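Local coordinates for protein HcgC (PDB 5O4H) that probably transfers a methyl group from S-adenosyl-L-methionine to a pyridinol precursor during biosynthesis of the iron-guanylylpyridinol (FeGP) cofactor, at residues L131-P136 / D151-V156; I57-L62 / L81-I86; G49-G54 / G176-V181. All coordinates share one frame; numbering follows the deposited sequence.

Interaction 1: L131-P136 / D151-V156. With SAH (S-adenosyl-L-homocysteine), chain Q.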
loop_
_atom_site.group_PDB
_atom_site.type_symbol
_atom_site.label_atom_id
_atom_site.label_comp_id
_atom_site.label_asym_id
_atom_site.label_seq_id
_atom_site.Cartn_x
_atom_site.Cartn_y
_atom_site.Cartn_z
ATOM N N LEU C 131 39.012 -7.359 -3.862
ATOM C CA LEU C 131 38.294 -6.182 -4.282
ATOM C C LEU C 131 36.843 -6.402 -3.933
ATOM O O LEU C 131 36.299 -7.421 -4.299
ATOM C CB LEU C 131 38.400 -5.916 -5.793
ATOM C CG LEU C 131 37.450 -4.844 -6.343
ATOM C CD1 LEU C 131 37.744 -3.457 -5.750
ATOM C CD2 LEU C 131 37.531 -4.796 -7.827
ATOM N N ILE C 132 36.215 -5.451 -3.247
ATOM C CA ILE C 132 34.797 -5.516 -2.896
ATOM C C ILE C 132 34.175 -4.237 -3.429
ATOM O O ILE C 132 34.670 -3.153 -3.141
ATOM C CB ILE C 132 34.480 -5.643 -1.384
ATOM C CG1 ILE C 132 35.138 -6.888 -0.776
ATOM C CG2 ILE C 132 32.931 -5.655 -1.125
ATOM C CD1 ILE C 132 35.072 -6.913 0.715
ATOM N N VAL C 133 33.090 -4.351 -4.192
ATOM C CA VAL C 133 32.409 -3.174 -4.727
ATOM C C VAL C 133 30.988 -3.235 -4.188
ATOM O O VAL C 133 30.342 -4.259 -4.320
ATOM C CB VAL C 133 32.409 -3.127 -6.274
ATOM C CG1 VAL C 133 31.584 -1.944 -6.789
ATOM C CG2 VAL C 133 33.833 -3.027 -6.812
ATOM N N GLU C 134 30.495 -2.150 -3.603
ATOM C CA GLU C 134 29.128 -2.134 -3.106
ATOM C C GLU C 134 28.206 -1.868 -4.267
ATOM O O GLU C 134 28.402 -0.914 -5.028
ATOM C CB GLU C 134 28.897 -1.064 -2.028
ATOM C CG GLU C 134 27.509 -1.121 -1.427
ATOM C CD GLU C 134 27.260 -0.338 -0.158
ATOM O OE1 GLU C 134 28.070 0.566 0.151
ATOM O OE2 GLU C 134 26.201 -0.567 0.481
ATOM N N ASP C 135 27.190 -2.710 -4.396
ATOM C CA ASP C 135 26.190 -2.585 -5.428
ATOM C C ASP C 135 25.138 -1.621 -4.872
ATOM O O ASP C 135 24.480 -1.966 -3.890
ATOM C CB ASP C 135 25.579 -3.964 -5.728
ATOM C CG ASP C 135 24.478 -3.960 -6.741
ATOM O OD1 ASP C 135 24.186 -2.876 -7.293
ATOM O OD2 ASP C 135 23.959 -5.063 -7.051
ATOM N N PRO C 136 24.957 -0.423 -5.464
ATOM C CA PRO C 136 23.953 0.521 -4.931
ATOM C C PRO C 136 22.521 0.168 -5.274
ATOM O O PRO C 136 21.602 0.764 -4.733
ATOM C CB PRO C 136 24.360 1.831 -5.597
ATOM C CG PRO C 136 24.890 1.410 -6.920
ATOM C CD PRO C 136 25.646 0.152 -6.637
ATOM N N ASP C 151 29.379 -3.706 -12.256
ATOM C CA ASP C 151 30.106 -4.780 -12.941
ATOM C C ASP C 151 31.390 -4.279 -13.601
ATOM O O ASP C 151 32.393 -4.994 -13.569
ATOM C CB ASP C 151 29.193 -5.522 -13.923
ATOM C CG ASP C 151 28.069 -6.280 -13.237
ATOM O OD1 ASP C 151 28.301 -6.813 -12.119
ATOM O OD2 ASP C 151 26.951 -6.291 -13.784
ATOM N N LYS C 152 31.390 -3.063 -14.142
ATOM C CA LYS C 152 32.598 -2.499 -14.768
ATOM C C LYS C 152 33.658 -2.170 -13.710
ATOM O O LYS C 152 34.841 -2.187 -14.009
ATOM C CB LYS C 152 32.270 -1.254 -15.588
ATOM C CG LYS C 152 31.469 -1.596 -16.836
ATOM C CD LYS C 152 31.138 -0.370 -17.653
ATOM C CE LYS C 152 30.298 -0.712 -18.861
ATOM N NZ LYS C 152 29.942 0.499 -19.644
ATOM N N ARG C 153 33.252 -1.877 -12.479
ATOM C CA ARG C 153 34.198 -1.572 -11.400
ATOM C C ARG C 153 34.878 -2.813 -10.870
ATOM O O ARG C 153 35.949 -2.696 -10.280
ATOM C CB ARG C 153 33.508 -0.865 -10.238
ATOM C CG ARG C 153 33.007 0.493 -10.602
ATOM C CD ARG C 153 32.379 1.194 -9.405
ATOM N NE ARG C 153 31.394 2.171 -9.848
ATOM C CZ ARG C 153 30.808 3.086 -9.088
ATOM N NH1 ARG C 153 31.105 3.180 -7.802
ATOM N NH2 ARG C 153 29.925 3.921 -9.610
ATOM N N LEU C 154 34.282 -3.991 -11.058
ATOM C CA LEU C 154 34.874 -5.251 -10.591
ATOM C C LEU C 154 35.889 -5.674 -11.679
ATOM O O LEU C 154 35.674 -6.658 -12.372
ATOM C CB LEU C 154 33.787 -6.352 -10.437
ATOM C CG LEU C 154 33.056 -6.595 -9.124
ATOM C CD1 LEU C 154 32.471 -8.022 -9.139
ATOM C CD2 LEU C 154 33.961 -6.517 -7.907
ATOM N N CYS C 155 36.993 -4.931 -11.826
ATOM C CA CYS C 155 37.988 -5.189 -12.862
ATOM C C CYS C 155 39.369 -5.609 -12.377
ATOM O O CYS C 155 40.240 -5.841 -13.219
ATOM C CB CYS C 155 38.076 -3.949 -13.746
ATOM S SG CYS C 155 38.539 -2.446 -12.852
ATOM N N VAL C 156 39.601 -5.707 -11.059
ATOM C CA VAL C 156 40.907 -6.120 -10.512
ATOM C C VAL C 156 40.660 -6.987 -9.298
ATOM O O VAL C 156 39.532 -7.061 -8.813
ATOM C CB VAL C 156 41.819 -4.917 -10.134
ATOM C CG1 VAL C 156 42.179 -4.103 -11.363
ATOM C CG2 VAL C 156 41.191 -4.039 -9.051
HETATM N N SAH Q . 27.185 3.299 -0.071
HETATM C CA SAH Q . 27.080 4.329 1.017
HETATM C CB SAH Q . 26.565 5.642 0.408
HETATM C CG SAH Q . 27.600 6.211 -0.546
HETATM S SD SAH Q . 27.367 7.939 -0.829
HETATM C C SAH Q . 26.108 3.899 2.098
HETATM O O SAH Q . 25.326 2.940 1.878
HETATM O OXT SAH Q . 26.092 4.505 3.188
HETATM C "C5'" SAH Q . 28.826 8.319 -1.757
HETATM C "C4'" SAH Q . 30.020 8.534 -0.801
HETATM O "O4'" SAH Q . 31.224 8.418 -1.567
HETATM C "C3'" SAH Q . 30.046 9.971 -0.277
HETATM O "O3'" SAH Q . 30.838 9.982 0.926
HETATM C "C2'" SAH Q . 30.790 10.709 -1.398
HETATM O "O2'" SAH Q . 31.433 11.910 -0.976
HETATM C "C1'" SAH Q . 31.863 9.690 -1.751
HETATM N N9 SAH Q . 32.324 9.718 -3.156
HETATM C C8 SAH Q . 31.592 9.950 -4.271
HETATM N N7 SAH Q . 32.403 9.835 -5.364
HETATM C C5 SAH Q . 33.628 9.500 -4.945
HETATM C C6 SAH Q . 34.928 9.202 -5.583
HETATM N N6 SAH Q . 35.035 9.269 -6.926
HETATM N N1 SAH Q . 35.974 8.877 -4.792
HETATM C C2 SAH Q . 35.872 8.825 -3.441
HETATM N N3 SAH Q . 34.715 9.083 -2.800
HETATM C C4 SAH Q . 33.582 9.420 -3.486
#
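Leu131 and Val133 each push a methyl group from strand 130-134 into the bend made by residues 153-156. The two segments belong to a beta-alpha-beta crossover of the Rossmann-like sheet: the chain leaves the parallel strand 130-134, passes through helices 142-147 and 150-153, and returns as the neighbouring strand 159-167. CD2 of Leu131 does most of the touching. With CG anti to the backbone N (chi1 169°), the side chain lays Leu131 CD2 3.9 Å from Val156 CG2. The same Leu131 CD2 sits 3.2 Å from Val156 O, a close approach of a methyl to a carbonyl. Leu154 brings its CD2 into the middle of the group, 4.0 Å from Leu131 CD2 and 3.7 Å from Val133 CG2; the side chains of Leu154 and Val133 run antiparallel past one another. Arg153 comes across Val133 at about a right angle, and its CB touches both methyls of that valine.

One step out, the backbone explains the bend. An inverse gamma turn pivots on Leu154, closed by a weak hydrogen bond from Cys155 N to Arg153 O at 2.9 Å. The guanidinium of Arg153 is held away from this apolar patch: NE bonds to Asn149, NH2 to the carbonyl of Gly114, and NH1 forms a salt bridge with Asp111. Ile123 of helix 120-123 covers Leu131 and Val156, while Val162 backs Leu154.

Glu134, next along the strand, points its CB away from residues 151-156, and its extended chain carries the carboxylate to the bound S-adenosyl-L-homocysteine. The carboxylate has two partners: OE2 pairs with Lys29, and Glu134 OE1 accepts a hydrogen bond of 2.9 Å from the amino N of S-adenosyl-L-homocysteine.

Interaction 2: I57-L62 / L81-I86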
loop_
_atom_site.group_PDB
_atom_site.type_symbol
_atom_site.label_atom_id
_atom_site.label_comp_id
_atom_site.label_asym_id
_atom_site.label_seq_id
_atom_site.Cartn_x
_atom_site.Cartn_y
_atom_site.Cartn_z
ATOM N N ILE C 57 32.800 0.731 8.561
ATOM C CA ILE C 57 33.454 -0.349 7.825
ATOM C C ILE C 57 34.965 -0.191 7.983
ATOM O O ILE C 57 35.625 -1.174 8.297
ATOM C CB ILE C 57 32.994 -0.405 6.356
ATOM C CG1 ILE C 57 31.555 -0.992 6.309
ATOM C CG2 ILE C 57 33.953 -1.250 5.509
ATOM C CD1 ILE C 57 30.818 -0.824 5.011
ATOM N N ALA C 58 35.508 1.026 7.783
ATOM C CA ALA C 58 36.953 1.269 7.934
ATOM C C ALA C 58 37.395 0.913 9.356
ATOM O O ALA C 58 38.418 0.258 9.541
ATOM C CB ALA C 58 37.281 2.717 7.637
ATOM N N TYR C 59 36.624 1.332 10.359
ATOM C CA TYR C 59 36.931 1.006 11.751
ATOM C C TYR C 59 36.989 -0.534 11.925
ATOM O O TYR C 59 37.904 -1.030 12.577
ATOM C CB TYR C 59 35.874 1.611 12.708
ATOM C CG TYR C 59 35.835 0.921 14.053
ATOM C CD1 TYR C 59 36.729 1.278 15.059
ATOM C CD2 TYR C 59 34.926 -0.095 14.317
ATOM C CE1 TYR C 59 36.710 0.637 16.297
ATOM C CE2 TYR C 59 34.902 -0.746 15.546
ATOM C CZ TYR C 59 35.795 -0.374 16.538
ATOM O OH TYR C 59 35.788 -0.999 17.765
ATOM N N SER C 60 36.023 -1.276 11.340
ATOM C CA SER C 60 35.973 -2.732 11.452
ATOM C C SER C 60 37.187 -3.450 10.831
ATOM O O SER C 60 37.478 -4.583 11.215
ATOM C CB SER C 60 34.653 -3.284 10.909
ATOM O OG SER C 60 34.575 -3.341 9.495
ATOM N N LEU C 61 37.885 -2.812 9.896
ATOM C CA LEU C 61 39.051 -3.398 9.246
ATOM C C LEU C 61 40.346 -3.203 10.027
ATOM O O LEU C 61 41.343 -3.861 9.712
ATOM C CB LEU C 61 39.247 -2.761 7.885
ATOM C CG LEU C 61 38.135 -2.930 6.869
ATOM C CD1 LEU C 61 38.426 -2.112 5.656
ATOM C CD2 LEU C 61 37.935 -4.372 6.485
ATOM N N LEU C 62 40.353 -2.306 11.028
ATOM C CA LEU C 62 41.556 -2.032 11.814
ATOM C C LEU C 62 42.165 -3.256 12.476
ATOM O O LEU C 62 43.380 -3.320 12.583
ATOM C CB LEU C 62 41.277 -0.965 12.887
ATOM C CG LEU C 62 41.005 0.442 12.414
ATOM C CD1 LEU C 62 40.546 1.308 13.570
ATOM C CD2 LEU C 62 42.230 1.051 11.760
ATOM N N LEU C 81 34.801 10.337 10.641
ATOM C CA LEU C 81 35.637 9.258 11.157
ATOM C C LEU C 81 35.721 9.463 12.663
ATOM O O LEU C 81 35.982 10.573 13.113
ATOM C CB LEU C 81 37.036 9.288 10.538
ATOM C CG LEU C 81 37.097 9.115 9.016
ATOM C CD1 LEU C 81 38.540 9.004 8.570
ATOM C CD2 LEU C 81 36.325 7.884 8.543
ATOM N N PHE C 82 35.500 8.394 13.432
ATOM C CA PHE C 82 35.520 8.429 14.907
ATOM C C PHE C 82 36.721 7.714 15.521
ATOM O O PHE C 82 36.761 7.549 16.736
ATOM C CB PHE C 82 34.206 7.837 15.463
ATOM C CG PHE C 82 33.899 6.420 15.016
ATOM C CD1 PHE C 82 34.473 5.327 15.659
ATOM C CD2 PHE C 82 33.034 6.180 13.955
ATOM C CE1 PHE C 82 34.197 4.027 15.240
ATOM C CE2 PHE C 82 32.760 4.878 13.542
ATOM C CZ PHE C 82 33.347 3.812 14.189
ATOM N N ASN C 83 37.685 7.283 14.703
ATOM C CA ASN C 83 38.868 6.584 15.189
ATOM C C ASN C 83 40.070 7.200 14.513
ATOM O O ASN C 83 40.127 7.240 13.282
ATOM C CB ASN C 83 38.767 5.087 14.885
ATOM C CG ASN C 83 39.823 4.254 15.573
ATOM O OD1 ASN C 83 41.000 4.287 15.211
ATOM N ND2 ASN C 83 39.448 3.495 16.587
ATOM N N ASP C 84 41.040 7.679 15.314
ATOM C CA ASP C 84 42.253 8.302 14.789
ATOM C C ASP C 84 43.192 7.301 14.086
ATOM O O ASP C 84 44.136 7.724 13.414
ATOM C CB ASP C 84 42.972 9.096 15.886
ATOM C CG ASP C 84 42.253 10.351 16.359
ATOM O OD1 ASP C 84 41.561 10.988 15.533
ATOM O OD2 ASP C 84 42.462 10.751 17.526
ATOM N N GLY C 85 42.932 6.000 14.235
ATOM C CA GLY C 85 43.708 4.958 13.589
ATOM C C GLY C 85 43.431 4.876 12.096
ATOM O O GLY C 85 44.249 4.329 11.346
ATOM N N ILE C 86 42.282 5.407 11.649
ATOM C CA ILE C 86 41.920 5.407 10.224
ATOM C C ILE C 86 42.586 6.635 9.575
ATOM O O ILE C 86 42.450 7.738 10.101
ATOM C CB ILE C 86 40.385 5.495 10.036
ATOM C CG1 ILE C 86 39.649 4.319 10.721
ATOM C CG2 ILE C 86 40.028 5.523 8.546
ATOM C CD1 ILE C 86 38.230 4.642 11.079
#
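Tyr59 turns its ring off helix 54-61 with CG anti to the backbone N (chi1 159°), and Phe82 answers with CG set between its own backbone N and carbonyl carbon (chi1 57°), which carries the far end of its ring back to the helix. Phe82 CE1 comes to lie over one face of the tyrosine ring, and Phe82 CZ reaches 3.7 Å from Tyr59 CB. The ring planes are inclined at 46° with centroids 5.4 Å apart, an oblique aromatic pair. Asn83 approaches the same tyrosine from another direction: its ND2 lies at the ring edge, in plane, 3.8 Å from Tyr59 CD1.

The other end of that amide has a different task. Asn83 OD1 accepts a hydrogen bond of 2.8 Å from Gly85 N, making an Asx turn within the type I beta turn from Asn83 to Ile86, while Leu62 CD1 packs 3.4 Å from Asn83 OD1. Replacing Asn83 by an alanine removes the amide, and would probably leave Gly85 N without this acceptor and open a gap beside Leu62 CD1 and the tyrosine edge. Deeper in, Ile86 CG2 meets Ala58 CB at 4.0 Å, and Ile86 CD1 rests 3.7 Å from Tyr59 N. Ala58 and Ile86 both also pack on Ile70 of strand 65-72, so helix and loop share a footing on the sheet.

No hydrogen bond crosses between 57-62 and 81-86: the asparagine carbonyl accepts within its own turn, and the loop leading into strand 87-90 is held against the helix by apolar and aromatic packing.

Interaction 3: G49-G54 / G176-V181. With SAH (S-adenosyl-L-homocysteine), chain Q.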
loop_
_atom_site.group_PDB
_atom_site.type_symbol
_atom_site.label_atom_id
_atom_site.label_comp_id
_atom_site.label_asym_id
_atom_site.label_seq_id
_atom_site.Cartn_x
_atom_site.Cartn_y
_atom_site.Cartn_z
ATOM N N GLY C 49 34.702 6.178 -0.051
ATOM C CA GLY C 49 33.372 6.595 0.405
ATOM C C GLY C 49 33.187 6.508 1.904
ATOM O O GLY C 49 32.916 5.429 2.434
ATOM N N ALA C 50 33.329 7.642 2.589
ATOM C CA ALA C 50 33.199 7.724 4.039
ATOM C C ALA C 50 31.758 7.735 4.527
ATOM O O ALA C 50 31.473 7.164 5.571
ATOM C CB ALA C 50 33.915 8.967 4.541
ATOM N N TYR C 51 30.858 8.394 3.809
ATOM C CA TYR C 51 29.461 8.462 4.189
ATOM C C TYR C 51 28.712 7.310 3.521
ATOM O O TYR C 51 28.929 7.102 2.341
ATOM C CB TYR C 51 28.868 9.812 3.780
ATOM C CG TYR C 51 27.360 9.918 3.873
ATOM C CD1 TYR C 51 26.552 9.536 2.812
ATOM C CD2 TYR C 51 26.750 10.448 4.998
ATOM C CE1 TYR C 51 25.169 9.642 2.881
ATOM C CE2 TYR C 51 25.370 10.558 5.080
ATOM C CZ TYR C 51 24.583 10.169 4.011
ATOM O OH TYR C 51 23.224 10.294 4.094
ATOM N N LEU C 52 27.818 6.579 4.198
ATOM C CA LEU C 52 27.460 6.655 5.613
ATOM C C LEU C 52 28.085 5.456 6.325
ATOM O O LEU C 52 28.571 5.590 7.439
ATOM C CB LEU C 52 25.934 6.662 5.775
ATOM C CG LEU C 52 25.382 6.790 7.192
ATOM C CD1 LEU C 52 26.078 7.863 7.979
ATOM C CD2 LEU C 52 23.894 7.053 7.165
ATOM N N SER C 53 28.085 4.280 5.697
ATOM C CA SER C 53 28.661 3.067 6.299
ATOM C C SER C 53 30.184 2.990 6.256
ATOM O O SER C 53 30.767 2.191 6.990
ATOM C CB SER C 53 28.093 1.817 5.624
ATOM O OG SER C 53 27.985 2.061 4.215
ATOM N N GLY C 54 30.815 3.771 5.397
ATOM C CA GLY C 54 32.269 3.752 5.253
ATOM C C GLY C 54 33.059 3.938 6.514
ATOM O O GLY C 54 34.051 3.240 6.733
ATOM N N GLY C 176 21.579 1.896 -0.249
ATOM C CA GLY C 176 22.176 2.966 0.535
ATOM C C GLY C 176 21.687 2.940 1.963
ATOM O O GLY C 176 20.497 2.776 2.212
ATOM N N THR C 177 22.602 3.086 2.914
ATOM C CA THR C 177 22.237 3.049 4.334
ATOM C C THR C 177 21.087 3.972 4.689
ATOM O O THR C 177 20.123 3.533 5.304
ATOM C CB THR C 177 23.460 3.386 5.175
ATOM O OG1 THR C 177 24.498 2.491 4.821
ATOM C CG2 THR C 177 23.200 3.317 6.676
ATOM N N MET C 178 21.175 5.234 4.310
ATOM C CA MET C 178 20.076 6.184 4.666
ATOM C C MET C 178 18.788 5.875 3.927
ATOM O O MET C 178 17.748 6.086 4.540
ATOM C CB MET C 178 20.411 7.693 4.553
ATOM C CG MET C 178 21.098 8.383 5.784
ATOM S SD MET C 178 20.825 8.022 7.590
ATOM C CE MET C 178 19.208 8.588 7.830
ATOM N N THR C 179 18.792 5.364 2.669
ATOM C CA THR C 179 17.560 4.994 1.935
ATOM C C THR C 179 16.898 3.853 2.713
ATOM O O THR C 179 15.669 3.855 2.900
ATOM C CB THR C 179 17.848 4.433 0.505
ATOM O OG1 THR C 179 18.321 5.489 -0.297
ATOM C CG2 THR C 179 16.611 3.816 -0.205
ATOM N N LEU C 180 17.701 2.889 3.155
ATOM C CA LEU C 180 17.162 1.738 3.908
ATOM C C LEU C 180 16.552 2.199 5.221
ATOM O O LEU C 180 15.498 1.724 5.607
ATOM C CB LEU C 180 18.231 0.684 4.150
ATOM C CG LEU C 180 18.736 -0.063 2.919
ATOM C CD1 LEU C 180 19.929 -0.875 3.258
ATOM C CD2 LEU C 180 17.692 -0.967 2.350
ATOM N N VAL C 181 17.199 3.138 5.907
ATOM C CA VAL C 181 16.683 3.665 7.181
ATOM C C VAL C 181 15.358 4.382 6.931
ATOM O O VAL C 181 14.389 4.150 7.649
ATOM C CB VAL C 181 17.738 4.585 7.827
ATOM C CG1 VAL C 181 17.162 5.386 8.994
ATOM C CG2 VAL C 181 18.927 3.760 8.292
HETATM N N SAH Q . 27.185 3.299 -0.071
HETATM C CA SAH Q . 27.080 4.329 1.017
HETATM C CB SAH Q . 26.565 5.642 0.408
HETATM C CG SAH Q . 27.600 6.211 -0.546
HETATM S SD SAH Q . 27.367 7.939 -0.829
HETATM C C SAH Q . 26.108 3.899 2.098
HETATM O O SAH Q . 25.326 2.940 1.878
HETATM O OXT SAH Q . 26.092 4.505 3.188
HETATM C "C5'" SAH Q . 28.826 8.319 -1.757
HETATM C "C4'" SAH Q . 30.020 8.534 -0.801
HETATM O "O4'" SAH Q . 31.224 8.418 -1.567
HETATM C "C3'" SAH Q . 30.046 9.971 -0.277
HETATM O "O3'" SAH Q . 30.838 9.982 0.926
HETATM C "C2'" SAH Q . 30.790 10.709 -1.398
HETATM O "O2'" SAH Q . 31.433 11.910 -0.976
HETATM C "C1'" SAH Q . 31.863 9.690 -1.751
HETATM N N9 SAH Q . 32.324 9.718 -3.156
HETATM C C8 SAH Q . 31.592 9.950 -4.271
HETATM N N7 SAH Q . 32.403 9.835 -5.364
HETATM C C5 SAH Q . 33.628 9.500 -4.945
HETATM C C6 SAH Q . 34.928 9.202 -5.583
HETATM N N6 SAH Q . 35.035 9.269 -6.926
HETATM N N1 SAH Q . 35.974 8.877 -4.792
HETATM C C2 SAH Q . 35.872 8.825 -3.441
HETATM N N3 SAH Q . 34.715 9.083 -2.800
HETATM C C4 SAH Q . 33.582 9.420 -3.486
#
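Thr177 and Leu52 meet beside the carboxylate of S-adenosyl-L-homocysteine, where the glycine-containing loop after strand 42-48 of the Rossmann-like sheet faces the start of helix 177-193. Thr177 can be followed outward. Its CB lies 3.5 Å from OXT of the ligand and branches there. OG1, anti to the carbonyl carbon (chi1 -55°), turns toward the carboxylate, with Thr177 OG1 at 3.0 Å from OXT and 3.1 Å from O of the ligand. The same hydroxyl is hydrogen-bonded to Lys29 NZ. The other branch is apolar: Thr177 CG2 meets Leu52 CD2 at 3.8 Å, the two side chains crossing at about a right angle.

Backbone N-H groups complete the grip. Thr177 N gives a bond of 2.9 Å to the ligand's O, while OXT receives bonds from Leu52 N at 2.9 Å and Ser53 N at 3.2 Å. Tyr51 N reaches the ribose O3' at 3.3 Å. A cis peptide joins Tyr51 to Leu52, and Leu52 CB sits over the centre of one face of the tyrosine ring. That ring presents its edge to the ligand sulfur, and Phe213 meets it edge-to-face. In one conformer Met178 lies beside Leu52 CD2 and the tyrosine hydroxyl, though a second conformer makes the detail doubtful.

No hydrogen bond runs directly between 49-54 and 176-181; the bound carboxylate bridges them. Gly176 is the N-cap, and the ligand carboxylate faces the first turn of helix 177-193, whose dipole probably favours the negative charge; Lys29 close by is likely to add to that. Both segments thus hold the carboxylate, and probably do the same for S-adenosyl-L-methionine, which shares that group.

How the interactions relate
All three contacts border the seven-stranded Rossmann-like sheet. Interaction 3 opens first along the chain and closes last, so that interactions 2 and 1, in that order, fall between its two segments. Residues 49-54 run almost directly into 57-62, joining the ligand loop to helix 54-61; the centres of interactions 2 and 3 are about 16 Å apart. Interaction 1 belongs to strand 130-134, its centre about 17 Å from that of interaction 3 and 22 Å from that of interaction 2. Interaction 1 binds the amino group of S-adenosyl-L-homocysteine, interaction 3 the carboxylate and ribose, so parts far apart in sequence form one ligand site, whereas interaction 2 packs the first crossover helix farther away.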